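Erythrocyte binding antigen 140 (Plasmodium falciparum, PDB 4GF2) probably binds a receptor on the host erythrocyte surface, glycophorin C, through sialic acid during invasion, this chain being the region with two Duffy binding (DBL) domains. Local coordinates at residues A46-S51 and E61-S66; D96-F101 and E141-N146; G351-L356 and D414-K419; A403-G408 and K418-N423. The protein carries 3 engineered substitutions. One frame throughout, in Å; residues are numbered along the deposited sequence.

Interaction 1: A46-S51 and E61-S66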
# COMPACT_ATOMS: atom_id res chain seq x y z
N ALA A 46 -13.00 -5.39 42.11
CA ALA A 46 -12.91 -4.20 42.95
C ALA A 46 -13.44 -4.44 44.36
O ALA A 46 -12.90 -3.92 45.33
CB ALA A 46 -13.67 -3.05 42.30
N ASN A 47 -14.51 -5.23 44.47
CA ASN A 47 -15.16 -5.43 45.76
C ASN A 47 -14.22 -5.99 46.81
O ASN A 47 -14.38 -5.71 48.00
CB ASN A 47 -16.39 -6.32 45.60
CG ASN A 47 -17.47 -5.67 44.78
OD1 ASN A 47 -18.12 -4.73 45.23
ND2 ASN A 47 -17.66 -6.15 43.55
N PHE A 48 -13.24 -6.78 46.39
CA PHE A 48 -12.23 -7.30 47.30
C PHE A 48 -11.51 -6.16 48.03
O PHE A 48 -11.13 -6.30 49.19
CB PHE A 48 -11.21 -8.16 46.56
CG PHE A 48 -11.73 -9.52 46.18
CD1 PHE A 48 -12.03 -10.45 47.16
CD2 PHE A 48 -11.89 -9.87 44.85
CE1 PHE A 48 -12.50 -11.71 46.82
CE2 PHE A 48 -12.36 -11.12 44.51
CZ PHE A 48 -12.66 -12.04 45.49
N LEU A 49 -11.32 -5.04 47.34
CA LEU A 49 -10.58 -3.91 47.89
C LEU A 49 -11.43 -3.04 48.80
O LEU A 49 -10.90 -2.21 49.54
CB LEU A 49 -10.00 -3.06 46.76
CG LEU A 49 -8.95 -3.76 45.90
CD1 LEU A 49 -8.69 -2.97 44.63
CD2 LEU A 49 -7.66 -3.95 46.69
N ASN A 50 -12.75 -3.22 48.76
CA ASN A 50 -13.65 -2.44 49.59
C ASN A 50 -13.99 -3.13 50.90
O ASN A 50 -14.81 -2.64 51.67
CB ASN A 50 -14.93 -2.12 48.82
CG ASN A 50 -14.68 -1.29 47.59
OD1 ASN A 50 -13.78 -0.45 47.56
ND2 ASN A 50 -15.47 -1.52 46.55
N SER A 51 -13.36 -4.28 51.14
CA SER A 51 -13.62 -5.04 52.36
C SER A 51 -12.33 -5.29 53.13
O SER A 51 -11.27 -5.46 52.53
CB SER A 51 -14.30 -6.37 52.02
OG SER A 51 -14.48 -7.16 53.19
N GLU A 61 -17.86 -14.51 51.18
CA GLU A 61 -19.00 -13.67 50.85
C GLU A 61 -18.66 -12.68 49.74
O GLU A 61 -19.46 -12.44 48.84
CB GLU A 61 -19.47 -12.90 52.08
CG GLU A 61 -20.62 -11.94 51.80
CD GLU A 61 -20.81 -10.93 52.91
OE1 GLU A 61 -20.36 -11.20 54.05
OE2 GLU A 61 -21.40 -9.87 52.65
N ILE A 62 -17.46 -12.10 49.82
CA ILE A 62 -17.02 -11.13 48.82
C ILE A 62 -16.73 -11.81 47.49
O ILE A 62 -16.91 -11.22 46.43
CB ILE A 62 -15.76 -10.37 49.30
CG1 ILE A 62 -16.06 -9.59 50.58
CG2 ILE A 62 -15.26 -9.44 48.20
CD1 ILE A 62 -17.19 -8.57 50.43
N PHE A 63 -16.26 -13.05 47.55
CA PHE A 63 -15.98 -13.81 46.34
C PHE A 63 -17.30 -14.10 45.65
O PHE A 63 -17.41 -14.01 44.42
CB PHE A 63 -15.26 -15.10 46.68
CG PHE A 63 -14.19 -15.48 45.69
CD1 PHE A 63 -14.38 -15.28 44.33
CD2 PHE A 63 -13.00 -16.03 46.12
CE1 PHE A 63 -13.39 -15.63 43.43
CE2 PHE A 63 -12.01 -16.38 45.23
CZ PHE A 63 -12.21 -16.18 43.88
N LEU A 64 -18.32 -14.45 46.44
CA LEU A 64 -19.64 -14.73 45.89
C LEU A 64 -20.19 -13.49 45.20
O LEU A 64 -20.80 -13.58 44.13
CB LEU A 64 -20.59 -15.19 46.99
CG LEU A 64 -20.38 -16.62 47.49
CD1 LEU A 64 -21.12 -16.86 48.80
CD2 LEU A 64 -20.83 -17.63 46.44
N ILE A 65 -19.96 -12.33 45.81
CA ILE A 65 -20.41 -11.07 45.24
C ILE A 65 -19.69 -10.78 43.93
O ILE A 65 -20.29 -10.29 42.97
CB ILE A 65 -20.18 -9.91 46.21
CG1 ILE A 65 -21.13 -10.02 47.40
CG2 ILE A 65 -20.38 -8.57 45.50
CD1 ILE A 65 -20.84 -9.05 48.53
N SER A 66 -18.40 -11.07 43.89
CA SER A 66 -17.60 -10.79 42.71
C SER A 66 -18.07 -11.59 41.49
O SER A 66 -18.28 -11.03 40.42
CB SER A 66 -16.13 -11.08 42.99
OG SER A 66 -15.64 -10.22 44.00
O HOH W 1 -15.36 -7.74 43.08

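Interaction 2: D96-F101 and E141-N146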
# COMPACT_ATOMS: atom_id res chain seq x y z
N ASP A 96 -10.91 -17.62 34.96
CA ASP A 96 -9.92 -16.61 35.33
C ASP A 96 -9.98 -16.29 36.82
O ASP A 96 -8.95 -16.01 37.43
CB ASP A 96 -10.09 -15.34 34.50
CG ASP A 96 -9.47 -15.46 33.12
OD1 ASP A 96 -8.45 -16.17 32.99
OD2 ASP A 96 -9.99 -14.84 32.17
N PHE A 97 -11.17 -16.33 37.40
CA PHE A 97 -11.30 -16.20 38.85
C PHE A 97 -10.47 -17.30 39.51
O PHE A 97 -9.75 -17.04 40.48
CB PHE A 97 -12.76 -16.30 39.30
CG PHE A 97 -13.53 -15.02 39.19
CD1 PHE A 97 -13.12 -13.88 39.86
CD2 PHE A 97 -14.69 -14.95 38.42
CE1 PHE A 97 -13.83 -12.70 39.76
CE2 PHE A 97 -15.41 -13.78 38.32
CZ PHE A 97 -14.98 -12.65 38.98
N ARG A 98 -10.58 -18.51 38.98
CA ARG A 98 -9.84 -19.65 39.52
C ARG A 98 -8.34 -19.48 39.34
O ARG A 98 -7.57 -19.59 40.29
CB ARG A 98 -10.28 -20.94 38.83
CG ARG A 98 -9.46 -22.16 39.22
CD ARG A 98 -9.89 -23.38 38.44
NE ARG A 98 -9.09 -24.56 38.77
CZ ARG A 98 -8.01 -24.96 38.11
NH1 ARG A 98 -7.56 -24.29 37.06
NH2 ARG A 98 -7.36 -26.04 38.51
N ASN A 99 -7.94 -19.20 38.10
CA ASN A 99 -6.53 -19.20 37.75
C ASN A 99 -5.75 -18.00 38.29
O ASN A 99 -4.57 -18.11 38.59
CB ASN A 99 -6.37 -19.32 36.23
CG ASN A 99 -6.69 -20.71 35.73
OD1 ASN A 99 -6.64 -21.68 36.50
ND2 ASN A 99 -7.00 -20.84 34.45
N SER A 100 -6.41 -16.86 38.42
CA SER A 100 -5.77 -15.70 39.03
C SER A 100 -5.73 -15.85 40.55
O SER A 100 -4.98 -15.15 41.24
CB SER A 100 -6.51 -14.41 38.66
OG SER A 100 -7.85 -14.44 39.13
N PHE A 101 -6.53 -16.78 41.06
CA PHE A 101 -6.56 -17.05 42.49
C PHE A 101 -5.49 -18.06 42.88
O PHE A 101 -4.93 -17.98 43.97
CB PHE A 101 -7.94 -17.55 42.91
CG PHE A 101 -8.06 -17.85 44.37
CD1 PHE A 101 -7.96 -16.84 45.31
CD2 PHE A 101 -8.28 -19.15 44.81
CE1 PHE A 101 -8.06 -17.11 46.66
CE2 PHE A 101 -8.39 -19.43 46.16
CZ PHE A 101 -8.28 -18.41 47.09
N GLU A 141 -6.67 -25.81 47.41
CA GLU A 141 -7.59 -26.60 48.20
C GLU A 141 -8.87 -25.81 48.48
O GLU A 141 -9.97 -26.33 48.37
CB GLU A 141 -6.94 -27.03 49.52
CG GLU A 141 -5.73 -27.94 49.34
CD GLU A 141 -5.12 -28.36 50.66
OE1 GLU A 141 -5.87 -28.70 51.59
OE2 GLU A 141 -3.87 -28.36 50.77
N TRP A 142 -8.71 -24.53 48.82
CA TRP A 142 -9.86 -23.69 49.12
C TRP A 142 -10.78 -23.61 47.91
O TRP A 142 -12.00 -23.76 48.03
CB TRP A 142 -9.40 -22.29 49.52
CG TRP A 142 -10.53 -21.39 49.92
CD1 TRP A 142 -10.99 -21.17 51.19
CD2 TRP A 142 -11.36 -20.61 49.05
NE1 TRP A 142 -12.04 -20.29 51.16
CE2 TRP A 142 -12.29 -19.93 49.86
CE3 TRP A 142 -11.40 -20.42 47.67
CZ2 TRP A 142 -13.25 -19.08 49.33
CZ3 TRP A 142 -12.36 -19.57 47.14
CH2 TRP A 142 -13.27 -18.91 47.97
N TRP A 143 -10.20 -23.39 46.73
CA TRP A 143 -11.00 -23.35 45.52
C TRP A 143 -11.74 -24.67 45.34
O TRP A 143 -12.93 -24.68 45.01
CB TRP A 143 -10.12 -23.06 44.30
CG TRP A 143 -10.93 -22.86 43.06
CD1 TRP A 143 -11.17 -23.77 42.08
CD2 TRP A 143 -11.63 -21.67 42.69
NE1 TRP A 143 -11.98 -23.23 41.11
CE2 TRP A 143 -12.27 -21.93 41.46
CE3 TRP A 143 -11.78 -20.41 43.27
CZ2 TRP A 143 -13.05 -20.98 40.81
CZ3 TRP A 143 -12.55 -19.46 42.61
CH2 TRP A 143 -13.17 -19.76 41.40
N GLU A 144 -11.04 -25.77 45.57
CA GLU A 144 -11.64 -27.09 45.43
C GLU A 144 -12.96 -27.19 46.19
O GLU A 144 -13.95 -27.68 45.66
CB GLU A 144 -10.68 -28.17 45.93
CG GLU A 144 -10.13 -29.09 44.85
CD GLU A 144 -11.21 -29.92 44.18
OE1 GLU A 144 -11.82 -30.77 44.87
OE2 GLU A 144 -11.44 -29.73 42.97
N LYS A 145 -12.96 -26.69 47.42
CA LYS A 145 -14.11 -26.85 48.30
C LYS A 145 -15.22 -25.83 48.03
O LYS A 145 -16.37 -26.07 48.37
CB LYS A 145 -13.66 -26.77 49.76
CG LYS A 145 -12.90 -28.01 50.21
CD LYS A 145 -11.78 -27.69 51.19
CE LYS A 145 -10.97 -28.94 51.51
NZ LYS A 145 -9.82 -28.67 52.42
N ASN A 146 -14.87 -24.71 47.40
CA ASN A 146 -15.82 -23.62 47.23
C ASN A 146 -16.28 -23.41 45.79
O ASN A 146 -17.25 -22.68 45.55
CB ASN A 146 -15.23 -22.33 47.78
CG ASN A 146 -15.12 -22.34 49.29
OD1 ASN A 146 -16.08 -22.03 49.99
ND2 ASN A 146 -13.94 -22.69 49.79

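Interaction 3: G351-L356 and D414-K419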
# COMPACT_ATOMS: atom_id res chain seq x y z
N GLY A 351 -3.18 8.88 -15.69
CA GLY A 351 -4.44 8.42 -15.14
C GLY A 351 -5.09 9.45 -14.24
O GLY A 351 -4.72 10.63 -14.23
N ARG A 352 -6.06 9.00 -13.46
CA ARG A 352 -6.88 9.87 -12.64
C ARG A 352 -6.14 10.23 -11.36
O ARG A 352 -6.46 9.74 -10.28
CB ARG A 352 -8.20 9.17 -12.32
CG ARG A 352 -8.89 8.61 -13.55
CD ARG A 352 -9.99 7.64 -13.21
NE ARG A 352 -10.33 6.79 -14.35
CZ ARG A 352 -11.08 7.18 -15.38
NH1 ARG A 352 -11.57 8.41 -15.43
NH2 ARG A 352 -11.33 6.33 -16.37
N THR A 353 -5.14 11.10 -11.50
CA THR A 353 -4.29 11.49 -10.38
C THR A 353 -5.04 12.33 -9.35
O THR A 353 -4.62 12.41 -8.20
CB THR A 353 -3.06 12.27 -10.87
OG1 THR A 353 -3.48 13.44 -11.58
CG2 THR A 353 -2.19 11.41 -11.78
N TYR A 354 -6.14 12.94 -9.76
CA TYR A 354 -6.93 13.78 -8.87
C TYR A 354 -7.66 12.97 -7.80
O TYR A 354 -8.29 13.54 -6.90
CB TYR A 354 -7.94 14.61 -9.67
CG TYR A 354 -8.88 13.79 -10.54
CD1 TYR A 354 -10.08 13.30 -10.04
CD2 TYR A 354 -8.55 13.52 -11.86
CE1 TYR A 354 -10.93 12.55 -10.84
CE2 TYR A 354 -9.39 12.76 -12.66
CZ TYR A 354 -10.58 12.29 -12.15
OH TYR A 354 -11.41 11.54 -12.95
N LEU A 355 -7.59 11.64 -7.89
CA LEU A 355 -8.29 10.77 -6.95
C LEU A 355 -7.45 10.40 -5.73
O LEU A 355 -7.99 9.96 -4.71
CB LEU A 355 -8.77 9.50 -7.65
CG LEU A 355 -9.93 9.69 -8.63
CD1 LEU A 355 -10.24 8.37 -9.33
CD2 LEU A 355 -11.17 10.24 -7.94
N LEU A 356 -6.14 10.58 -5.81
CA LEU A 356 -5.26 10.23 -4.70
C LEU A 356 -5.19 11.38 -3.69
O LEU A 356 -4.11 11.89 -3.38
CB LEU A 356 -3.85 9.89 -5.20
CG LEU A 356 -3.72 8.62 -6.03
CD1 LEU A 356 -4.47 7.45 -5.39
CD2 LEU A 356 -4.19 8.84 -7.46
N ASP A 414 1.37 20.56 -15.66
CA ASP A 414 0.03 20.49 -16.21
C ASP A 414 -0.94 20.00 -15.15
O ASP A 414 -0.53 19.62 -14.05
CB ASP A 414 -0.01 19.52 -17.40
CG ASP A 414 0.16 18.08 -16.97
OD1 ASP A 414 1.03 17.83 -16.11
OD2 ASP A 414 -0.57 17.21 -17.48
N TYR A 415 -2.22 19.98 -15.49
CA TYR A 415 -3.27 19.64 -14.54
C TYR A 415 -3.01 18.32 -13.83
O TYR A 415 -3.20 18.22 -12.62
CB TYR A 415 -4.61 19.60 -15.25
CG TYR A 415 -5.77 19.30 -14.34
CD1 TYR A 415 -6.45 20.33 -13.69
CD2 TYR A 415 -6.20 18.00 -14.13
CE1 TYR A 415 -7.51 20.06 -12.85
CE2 TYR A 415 -7.27 17.72 -13.30
CZ TYR A 415 -7.92 18.76 -12.66
OH TYR A 415 -8.98 18.48 -11.82
N TYR A 416 -2.59 17.30 -14.57
CA TYR A 416 -2.47 15.96 -13.99
C TYR A 416 -1.11 15.73 -13.34
O TYR A 416 -1.02 15.08 -12.30
CB TYR A 416 -2.77 14.90 -15.03
CG TYR A 416 -4.19 14.97 -15.52
CD1 TYR A 416 -5.23 14.41 -14.79
CD2 TYR A 416 -4.50 15.62 -16.70
CE1 TYR A 416 -6.54 14.48 -15.23
CE2 TYR A 416 -5.80 15.70 -17.15
CZ TYR A 416 -6.81 15.14 -16.42
OH TYR A 416 -8.10 15.23 -16.88
N GLY A 417 -0.06 16.27 -13.94
CA GLY A 417 1.25 16.25 -13.33
C GLY A 417 1.23 16.91 -11.96
O GLY A 417 1.66 16.32 -10.97
N LYS A 418 0.72 18.14 -11.90
CA LYS A 418 0.65 18.90 -10.65
C LYS A 418 -0.04 18.11 -9.55
O LYS A 418 0.45 18.04 -8.42
CB LYS A 418 -0.10 20.21 -10.86
CG LYS A 418 0.77 21.42 -11.12
CD LYS A 418 0.58 22.47 -10.03
CE LYS A 418 0.88 23.87 -10.54
NZ LYS A 418 0.70 24.90 -9.48
N LYS A 419 -1.19 17.54 -9.87
CA LYS A 419 -1.95 16.78 -8.88
C LYS A 419 -1.19 15.55 -8.42
O LYS A 419 -1.34 15.11 -7.28
CB LYS A 419 -3.33 16.41 -9.42
CG LYS A 419 -4.24 17.61 -9.50
CD LYS A 419 -5.70 17.23 -9.60
CE LYS A 419 -6.59 18.45 -9.52
NZ LYS A 419 -6.38 19.24 -8.28

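Interaction 4: A403-G408 and K418-N423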
# COMPACT_ATOMS: atom_id res chain seq x y z
N ALA A 403 9.84 10.84 -13.36
CA ALA A 403 10.73 11.20 -12.27
C ALA A 403 10.65 12.71 -12.00
O ALA A 403 10.58 13.14 -10.85
CB ALA A 403 12.15 10.80 -12.59
N ASP A 404 10.66 13.49 -13.07
CA ASP A 404 10.61 14.95 -12.94
C ASP A 404 9.27 15.42 -12.39
O ASP A 404 9.20 16.45 -11.72
CB ASP A 404 10.87 15.61 -14.29
CG ASP A 404 12.34 15.88 -14.53
OD1 ASP A 404 12.99 16.45 -13.63
OD2 ASP A 404 12.85 15.52 -15.62
N ILE A 405 8.22 14.66 -12.67
CA ILE A 405 6.88 15.02 -12.22
C ILE A 405 6.74 14.72 -10.73
O ILE A 405 6.20 15.53 -9.98
CB ILE A 405 5.81 14.26 -13.04
CG1 ILE A 405 5.70 14.89 -14.43
CG2 ILE A 405 4.46 14.30 -12.35
CD1 ILE A 405 4.83 14.11 -15.39
N ILE A 406 7.25 13.57 -10.31
CA ILE A 406 7.24 13.18 -8.91
C ILE A 406 8.16 14.06 -8.08
O ILE A 406 7.82 14.45 -6.96
CB ILE A 406 7.69 11.71 -8.73
CG1 ILE A 406 6.73 10.76 -9.44
CG2 ILE A 406 7.81 11.36 -7.26
CD1 ILE A 406 5.29 10.87 -8.98
N LYS A 407 9.33 14.37 -8.62
CA LYS A 407 10.29 15.22 -7.92
C LYS A 407 9.80 16.66 -7.85
O LYS A 407 10.23 17.43 -6.98
CB LYS A 407 11.67 15.16 -8.60
CG LYS A 407 12.42 13.85 -8.37
CD LYS A 407 13.72 13.79 -9.17
CE LYS A 407 14.66 14.93 -8.79
NZ LYS A 407 16.01 14.79 -9.41
N GLY A 408 8.91 17.03 -8.76
CA GLY A 408 8.39 18.39 -8.81
C GLY A 408 9.26 19.32 -9.63
O GLY A 408 9.14 20.53 -9.54
N LYS A 418 0.72 18.14 -11.90
CA LYS A 418 0.65 18.90 -10.65
C LYS A 418 -0.04 18.11 -9.55
O LYS A 418 0.45 18.04 -8.42
CB LYS A 418 -0.10 20.21 -10.86
CG LYS A 418 0.77 21.42 -11.12
CD LYS A 418 0.58 22.47 -10.03
CE LYS A 418 0.88 23.87 -10.54
NZ LYS A 418 0.70 24.90 -9.48
N LYS A 419 -1.19 17.54 -9.87
CA LYS A 419 -1.95 16.78 -8.88
C LYS A 419 -1.19 15.55 -8.42
O LYS A 419 -1.34 15.11 -7.28
CB LYS A 419 -3.33 16.41 -9.42
CG LYS A 419 -4.24 17.61 -9.50
CD LYS A 419 -5.70 17.23 -9.60
CE LYS A 419 -6.59 18.45 -9.52
NZ LYS A 419 -6.38 19.24 -8.28
N MET A 420 -0.37 15.00 -9.31
CA MET A 420 0.46 13.86 -8.95
C MET A 420 1.46 14.30 -7.89
O MET A 420 1.67 13.61 -6.88
CB MET A 420 1.18 13.33 -10.19
CG MET A 420 1.75 11.94 -10.01
SD MET A 420 0.48 10.73 -9.61
CE MET A 420 1.48 9.29 -9.26
N GLU A 421 2.07 15.46 -8.10
CA GLU A 421 3.06 16.00 -7.19
C GLU A 421 2.43 16.35 -5.85
O GLU A 421 2.96 16.00 -4.79
CB GLU A 421 3.70 17.25 -7.80
CG GLU A 421 4.70 17.93 -6.90
CD GLU A 421 5.19 19.24 -7.48
OE1 GLU A 421 4.93 19.49 -8.68
OE2 GLU A 421 5.83 20.02 -6.75
N GLU A 422 1.31 17.06 -5.90
CA GLU A 422 0.65 17.52 -4.69
C GLU A 422 0.11 16.35 -3.87
O GLU A 422 0.07 16.41 -2.65
CB GLU A 422 -0.48 18.48 -5.06
CG GLU A 422 0.02 19.77 -5.70
CD GLU A 422 -1.12 20.63 -6.23
OE1 GLU A 422 -2.21 20.08 -6.50
OE2 GLU A 422 -0.92 21.86 -6.39
N ASN A 423 -0.28 15.28 -4.55
CA ASN A 423 -0.83 14.14 -3.84
C ASN A 423 0.25 13.31 -3.17
O ASN A 423 -0.03 12.54 -2.25
CB ASN A 423 -1.69 13.29 -4.77
CG ASN A 423 -3.06 13.89 -4.97
OD1 ASN A 423 -3.55 14.62 -4.10
ND2 ASN A 423 -3.69 13.60 -6.09
O HOH W 2 5.45 18.02 -10.96
O HOH W 3 7.51 21.95 -7.18

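Interaction 1: A46-S51 and E61-S66
A short, loosely hydrogen-bonded helix near 46-49 lies beside residues 61-66 of helix 56-78; the closest CA atoms are those of Phe48 and Ile62, 6.3 Å apart. With chi1 at -76°, CG of Phe48 lies anti to its carbonyl carbon, and the ring reaches across to the longer helix. Its tip, CZ, stands over one face of the Phe63 ring, 3.8 Å from Phe63 CG. The planes meet at 87°, a T-shaped pair in which Phe48 gives the edge and Phe63 the face. Farther back, CD1 of Phe48 touches Ile62 CG2 at 3.5 Å, while CE2 borders Ser66 OG. That hydroxyl bonds to Ile62 O at 2.9 Å, so this carbonyl accepts from both the backbone N and the OG of Ser66. A water completes the polar side: it donates to Ser66 OG at 2.7 Å and accepts from the backbone N and ND2 of Asn47. Asn47 ND2 also lies against Ile65 CG2, and Ser51 packs on the CG1 branch of Ile62. Aromatic and aliphatic groups thus pack helix 46-49 against the next, 56-78, in the helical Duffy binding domain of the erythrocyte-binding adhesins.

Interaction 2: D96-F101 and E141-N146
Phe97 opens the contact in helix 83-101 with its CB alone, which rests 4.1 Å from Trp143 CH2; the ring is directed to helix 56-78 instead. Arg98 comes next. Its CG is anti to the backbone N (chi1 174°) and the chain stays extended as far as NE, so the methylenes cross the Trp143 indole at about a right angle. CB sits over the face near CE2 and CZ2 of Trp143, and Arg98 CG approaches Trp143 NE1 at 3.3 Å. The same CG makes a CH-pi contact, 3.6 Å from the centroid of the Trp143 five-membered ring. The guanidinium, by contrast, is turned 70° to the indole and has Trp143 NE1 at its edge; the stem covers the ring while the charged end continues past it to a long, weak ion pair with Glu172. Two residues on, Ser100 OG reaches back one turn to Asp96 O at 2.6 Å, bonding a carbonyl that already accepts from Ser100 N. Phe101, with CG also anti to its N, brings CE2 to within 3.5 Å of Trp142 CE3, the two rings meeting obliquely. Phe101 CD2 lies 4.0 Å from Trp143 CE3. On Trp142, Asn146 ND2 stands over the centre of one face and bonds to Trp142 O. The helices, in the aromatic interior of the first Duffy binding domain, run nearly antiparallel (157°); their segment axes come no closer than 10.8 Å, a spacing bridged by the Trp143 indole, Arg98 stem and Phe101 ring. Helix 56-78 adjoins both: Phe97 rests on Val67 and Glu70, and Trp142 meets Phe59 edge-to-face.

Interaction 3: G351-L356 and D414-K419
Thr353 holds OG1 in the crowded position between its backbone N and carbonyl carbon (chi1 58°), which directs the hydroxyl to the first turn of helix 415-427. There Thr353 OG1 donates to Tyr416 O at 3.0 Å, in the carbonyl plane and on a lone pair. Tyr354 adopts the same crowded setting (chi1 56°), whereas Tyr416 has CG anti to its carbonyl carbon (chi1 -64°); the two rings consequently lie side by side and point the same way. Their edges meet, Tyr354 CD2 lying 4.0 Å from Tyr416 CE1. The hydroxyl of Thr353 also borders the edge of the Tyr416 ring, and Tyr415 CD2 stands over the centre of one of its faces. The contact joins a connecting loop of the second Duffy binding domain to a helix start. In the loop, Arg352 centres an inverse gamma turn, closed by Thr353 N bonding to Gly351 O at 2.8 Å, and a short 3-10 segment follows. On the helix side, Asp414 is the N-cap: its OD1 accepts from Gly417 N at 2.9 Å, met from above the carboxylate plane, and is also bound in a salt bridge by Arg345. Lys419 supplies the remaining apolar cover. Its CB faces Thr353 OG1, and its CD reaches Tyr354 CB at 3.4 Å before a bend at the last torsion carries the ammonium end away from the loop.

Interaction 4: A403-G408 and K418-N423
Helix 388-407 ends at Gly408 and the chain passes through a short connection into helix 415-427, a junction of two consecutive helices in the second Duffy binding domain. The segment axes cross at -50° with a closest approach of 8.4 Å, and the CA atoms of Ile406 and Glu421 come within 5.3 Å. Met420 supplies the apolar half. Its CG is anti to the backbone N (chi1 -164°), and a bend at the second torsion turns the thioether end. CB of Met420 meets Ile405 CG2 at 4.0 Å, the two side chains crossing at about a right angle, while Met420 CG touches the terminal CD1 of Ile406 at 3.8 Å. Glu421 supplies the polar half: an extended chain lays its carboxylate alongside the helix end, with CD 3.6 Å from Gly408 CA. Gly408, with a positive phi of 86°, has no side chain, and the carboxylate lies directly against its CA. Two waters bridge the gap, one donating to Ile405 O and to Glu421 OE1, the other donating to Gly408 O and, at 2.6 Å, to Glu421 OE2. Lys413, from the connecting loop, forms a salt bridge with OE1 and a hydrogen bond with Gly408 O. Carbonyls at a helix C-terminus would tend to repel a carboxylate, so the waters and the lysine charge probably offset that repulsion and keep Glu421 ionised beside them.

The four contacts form two pairs, one in each Duffy binding domain, with about 64 Å between the centres of interactions 1 and 3. Interactions 1 and 2 are buried and touch through Phe63, whose CD2 lies 3.4 Å from Trp142 CH2, so one aromatic core serves helices 56-78, 83-101 and 132-155. Interactions 3 and 4 share helix 415-427, where Thr353 CG2 reaches Met420 SD at 3.5 Å. Interaction 3, only partly buried, relies on a direct hydroxyl-to-carbonyl bond and tyrosine edges. Interaction 4 is buried and couples aliphatic packing to water bridges; interaction 1 also uses a bridging water, but beside aromatic rings, and interaction 2 sets an arginine stem over an indole, with no hydrogen bond between its segments.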